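Local coordinates for virulent strain associated lipoprotein (Borreliella spielmanii A14S, PDB 6FZZ) that is an outer surface lipoprotein of the PFam54 family and probably binds glutathione, as its Borrelia burgdorferi relative BBE31 does, at residues M87-I98 and F162-Q170. Numbering follows the deposited sequence.
Sequences MNADELKRFSEI and FKQLLLDYQ
F95 and L166 bring the two helices nearest, with CA atoms 6.6 Å apart, where 89-98 and 162-170 cross at 76° with axes 10.3 Å apart. This is knobs-into-holes packing in the all-helical C-terminal part (Bbcrasp-1 family) of a PFam54 surface lipoprotein. L166 is the knob, and E91, R94, F95 and I98 form its hole. Its two methyls divide the work. CD1 lies against E91 CB and meets the M87 side chain tip to tip, 3.8 Å from M87 CE. CD2 reaches I98 CD1 at 3.6 Å and sits at the edge of the F95 ring, near its plane.

Deeper in, F95 and F162 form an edge-to-face pair with ring planes 52° apart. With CG anti to the backbone N (chi1 -175°), the F95 ring is carried to F162, and F95 CZ lies 3.5 Å above the plane of the F162 ring, over its centre. F162 also packs on I190 and I194 of helix 180-209, and F95 touches I108 of helix 105-126, which ties the crossing into the bundle core. L165 CD2 touches both F95 CE1 and I98 CG2.

Towards 98, I98 CG1 makes a CH-pi contact over the face of Y169, 3.9 Å from the ring centroid. The bent chain of R94 brings NH1 obliquely to Y169 CE2 at 3.3 Å.

The start of helix 89-98 adds polar contacts. N88 and E91 form a capping box that starts the helix: N88 OD1 accepts from E91 N, and E91 OE1 accepts from N88 N. The carboxylate is thus already held when its other oxygen turns to K163, whose ammonium also bonds to the carbonyl of D86. In this salt bridge K163 NZ meets E91 OE2 on its syn side at 3.1 Å.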
loop_
_atom_site.group_PDB
_atom_site.type_symbol
_atom_site.label_atom_id
_atom_site.label_comp_id
_atom_site.label_asym_id
_atom_site.label_seq_id
_atom_site.Cartn_x
_atom_site.Cartn_y
_atom_site.Cartn_z
ATOM N N MET A 87 8.624 7.487 0.978
ATOM C CA MET A 87 10.100 7.260 0.903
ATOM C C MET A 87 10.763 7.857 -0.330
ATOM O O MET A 87 10.187 7.822 -1.395
ATOM C CB MET A 87 10.411 5.784 0.881
ATOM C CG MET A 87 10.000 5.082 2.145
ATOM S SD MET A 87 10.476 3.353 2.130
ATOM C CE MET A 87 9.705 2.728 3.623
ATOM N N ASN A 88 11.992 8.363 -0.217
ATOM C CA ASN A 88 12.744 8.705 -1.443
ATOM C C ASN A 88 13.521 7.502 -1.958
ATOM O O ASN A 88 13.527 6.441 -1.285
ATOM C CB ASN A 88 13.686 9.873 -1.223
ATOM C CG ASN A 88 14.765 9.544 -0.247
ATOM O OD1 ASN A 88 15.513 8.582 -0.420
ATOM N ND2 ASN A 88 14.804 10.294 0.826
ATOM N N ALA A 89 14.183 7.678 -3.120
ATOM C CA ALA A 89 14.960 6.621 -3.783
ATOM C C ALA A 89 15.945 5.930 -2.823
ATOM O O ALA A 89 16.038 4.709 -2.847
ATOM C CB ALA A 89 15.674 7.143 -5.037
ATOM N N ASP A 90 16.599 6.707 -1.953
ATOM C CA ASP A 90 17.530 6.193 -0.946
ATOM C C ASP A 90 16.836 5.346 0.156
ATOM O O ASP A 90 17.367 4.328 0.585
ATOM C CB ASP A 90 18.246 7.354 -0.291
ATOM C CG ASP A 90 19.034 6.951 0.927
ATOM O OD1 ASP A 90 20.139 6.382 0.744
ATOM O OD2 ASP A 90 18.546 7.201 2.068
ATOM N N GLU A 91 15.696 5.821 0.649
ATOM C CA GLU A 91 14.910 5.077 1.613
ATOM C C GLU A 91 14.310 3.840 0.993
ATOM O O GLU A 91 14.290 2.785 1.636
ATOM C CB GLU A 91 13.807 5.944 2.173
ATOM C CG GLU A 91 14.303 7.029 3.112
ATOM C CD GLU A 91 13.179 7.964 3.442
ATOM O OE1 GLU A 91 12.612 8.531 2.465
ATOM O OE2 GLU A 91 12.810 8.048 4.634
ATOM N N LEU A 92 13.836 3.950 -0.256
ATOM C CA LEU A 92 13.355 2.784 -1.007
ATOM C C LEU A 92 14.402 1.675 -1.090
ATOM O O LEU A 92 14.104 0.494 -0.862
ATOM C CB LEU A 92 12.904 3.184 -2.434
ATOM C CG LEU A 92 11.645 4.041 -2.537
ATOM C CD1 LEU A 92 11.363 4.496 -3.962
ATOM C CD2 LEU A 92 10.444 3.310 -2.001
ATOM N N LYS A 93 15.639 2.039 -1.445
ATOM C CA LYS A 93 16.682 1.031 -1.639
ATOM C C LYS A 93 17.020 0.441 -0.261
ATOM O O LYS A 93 17.221 -0.734 -0.112
ATOM C CB LYS A 93 17.950 1.672 -2.290
ATOM C CG LYS A 93 19.170 0.733 -2.228
ATOM C CD LYS A 93 20.521 1.445 -2.335
ATOM C CE LYS A 93 20.552 2.495 -3.431
ATOM N NZ LYS A 93 21.955 2.868 -3.783
ATOM N N ARG A 94 17.097 1.276 0.751
ATOM C CA ARG A 94 17.419 0.799 2.083
ATOM C C ARG A 94 16.313 -0.098 2.636
ATOM O O ARG A 94 16.605 -1.099 3.238
ATOM C CB ARG A 94 17.658 1.987 3.009
ATOM C CG ARG A 94 17.837 1.682 4.476
ATOM C CD ARG A 94 18.784 0.549 4.840
ATOM N NE ARG A 94 20.142 0.712 4.327
ATOM C CZ ARG A 94 21.141 -0.131 4.590
ATOM N NH1 ARG A 94 20.940 -1.198 5.359
ATOM N NH2 ARG A 94 22.348 0.090 4.084
ATOM N N PHE A 95 15.049 0.280 2.440
ATOM C CA PHE A 95 13.968 -0.592 2.832
ATOM C C PHE A 95 14.125 -1.983 2.224
ATOM O O PHE A 95 13.985 -3.012 2.890
ATOM C CB PHE A 95 12.614 0.003 2.416
ATOM C CG PHE A 95 11.423 -0.800 2.895
ATOM C CD1 PHE A 95 11.032 -0.770 4.234
ATOM C CD2 PHE A 95 10.697 -1.587 2.003
ATOM C CE1 PHE A 95 9.934 -1.540 4.645
ATOM C CE2 PHE A 95 9.604 -2.324 2.422
ATOM C CZ PHE A 95 9.214 -2.270 3.716
ATOM N N SER A 96 14.381 -2.010 0.925
ATOM C CA SER A 96 14.530 -3.285 0.229
ATOM C C SER A 96 15.674 -4.115 0.829
ATOM O O SER A 96 15.540 -5.332 1.057
ATOM C CB SER A 96 14.715 -3.004 -1.273
ATOM O OG SER A 96 15.079 -4.128 -2.000
ATOM N N GLU A 97 16.833 -3.464 0.999
ATOM C CA GLU A 97 17.987 -4.061 1.657
ATOM C C GLU A 97 17.641 -4.688 3.004
ATOM O O GLU A 97 18.007 -5.878 3.246
ATOM C CB GLU A 97 19.123 -3.014 1.818
ATOM C CG GLU A 97 19.642 -2.579 0.456
ATOM C CD GLU A 97 20.687 -1.449 0.550
ATOM O OE1 GLU A 97 20.806 -0.822 1.631
ATOM O OE2 GLU A 97 21.362 -1.172 -0.472
ATOM N N ILE A 98 16.885 -3.964 3.845
ATOM C CA ILE A 98 16.551 -4.445 5.186
ATOM C C ILE A 98 15.650 -5.682 5.124
ATOM O O ILE A 98 15.885 -6.642 5.816
ATOM C CB ILE A 98 15.826 -3.388 6.042
ATOM C CG1 ILE A 98 16.765 -2.256 6.416
ATOM C CG2 ILE A 98 15.292 -3.972 7.329
ATOM C CD1 ILE A 98 15.974 -1.028 6.779
ATOM N N PHE A 162 6.635 1.188 8.265
ATOM C CA PHE A 162 7.818 1.033 7.398
ATOM C C PHE A 162 8.822 2.184 7.574
ATOM O O PHE A 162 10.054 1.953 7.592
ATOM C CB PHE A 162 7.409 0.924 5.978
ATOM C CG PHE A 162 6.710 -0.360 5.627
ATOM C CD1 PHE A 162 6.780 -1.498 6.440
ATOM C CD2 PHE A 162 6.000 -0.421 4.453
ATOM C CE1 PHE A 162 6.153 -2.702 6.039
ATOM C CE2 PHE A 162 5.359 -1.576 4.057
ATOM C CZ PHE A 162 5.428 -2.724 4.859
ATOM N N LYS A 163 8.310 3.400 7.742
ATOM C CA LYS A 163 9.219 4.547 8.047
ATOM C C LYS A 163 9.947 4.391 9.364
ATOM O O LYS A 163 11.157 4.602 9.431
ATOM C CB LYS A 163 8.482 5.871 7.957
ATOM C CG LYS A 163 7.959 6.128 6.547
ATOM C CD LYS A 163 9.013 6.804 5.702
ATOM C CE LYS A 163 9.384 8.167 6.284
ATOM N NZ LYS A 163 9.939 9.027 5.222
ATOM N N GLN A 164 9.242 3.949 10.406
ATOM C CA GLN A 164 9.887 3.658 11.673
ATOM C C GLN A 164 10.929 2.521 11.580
ATOM O O GLN A 164 11.995 2.576 12.192
ATOM C CB GLN A 164 8.830 3.307 12.712
ATOM C CG GLN A 164 9.355 3.068 14.109
ATOM C CD GLN A 164 9.819 4.389 14.745
ATOM O OE1 GLN A 164 9.099 5.388 14.695
ATOM N NE2 GLN A 164 11.017 4.401 15.301
ATOM N N LEU A 165 10.627 1.474 10.836
ATOM C CA LEU A 165 11.623 0.437 10.636
ATOM C C LEU A 165 12.901 1.050 10.160
ATOM O O LEU A 165 14.004 0.672 10.628
ATOM C CB LEU A 165 11.144 -0.615 9.631
ATOM C CG LEU A 165 12.177 -1.706 9.279
ATOM C CD1 LEU A 165 12.631 -2.492 10.492
ATOM C CD2 LEU A 165 11.643 -2.633 8.157
ATOM N N LEU A 166 12.816 1.922 9.164
ATOM C CA LEU A 166 14.069 2.535 8.639
ATOM C C LEU A 166 14.831 3.298 9.745
ATOM O O LEU A 166 16.045 3.230 9.821
ATOM C CB LEU A 166 13.797 3.510 7.506
ATOM C CG LEU A 166 13.240 2.872 6.247
ATOM C CD1 LEU A 166 12.917 4.012 5.307
ATOM C CD2 LEU A 166 14.281 1.944 5.664
ATOM N N LEU A 167 14.110 3.942 10.641
ATOM C CA LEU A 167 14.788 4.689 11.741
ATOM C C LEU A 167 15.364 3.739 12.770
ATOM O O LEU A 167 16.499 3.930 13.221
ATOM C CB LEU A 167 13.810 5.648 12.419
ATOM C CG LEU A 167 13.117 6.701 11.519
ATOM C CD1 LEU A 167 12.330 7.720 12.349
ATOM C CD2 LEU A 167 14.084 7.444 10.628
ATOM N N ASP A 168 14.580 2.716 13.147
ATOM C CA ASP A 168 15.020 1.719 14.124
ATOM C C ASP A 168 16.232 0.984 13.700
ATOM O O ASP A 168 17.089 0.607 14.544
ATOM C CB ASP A 168 13.925 0.706 14.428
ATOM C CG ASP A 168 12.805 1.330 15.250
ATOM O OD1 ASP A 168 13.062 2.406 15.781
ATOM O OD2 ASP A 168 11.696 0.792 15.349
ATOM N N TYR A 169 16.276 0.669 12.405
ATOM C CA TYR A 169 17.458 0.034 11.834
ATOM C C TYR A 169 18.756 0.900 11.852
ATOM O O TYR A 169 19.842 0.454 12.290
ATOM C CB TYR A 169 17.158 -0.411 10.423
ATOM C CG TYR A 169 18.233 -1.285 9.890
ATOM C CD1 TYR A 169 18.267 -2.619 10.193
ATOM C CD2 TYR A 169 19.226 -0.766 9.056
ATOM C CE1 TYR A 169 19.287 -3.420 9.705
ATOM C CE2 TYR A 169 20.259 -1.555 8.595
ATOM C CZ TYR A 169 20.279 -2.881 8.934
ATOM O OH TYR A 169 21.278 -3.692 8.436
ATOM N N GLN A 170 18.655 2.067 11.242
ATOM C CA GLN A 170 19.706 3.072 11.319
ATOM C C GLN A 170 20.223 3.280 12.780
ATOM O O GLN A 170 21.403 3.271 12.993
ATOM C CB GLN A 170 19.189 4.369 10.686
ATOM C CG GLN A 170 19.909 5.636 11.097
ATOM C CD GLN A 170 18.953 6.792 11.379
ATOM O OE1 GLN A 170 18.112 6.715 12.278
ATOM N NE2 GLN A 170 19.101 7.880 10.635
#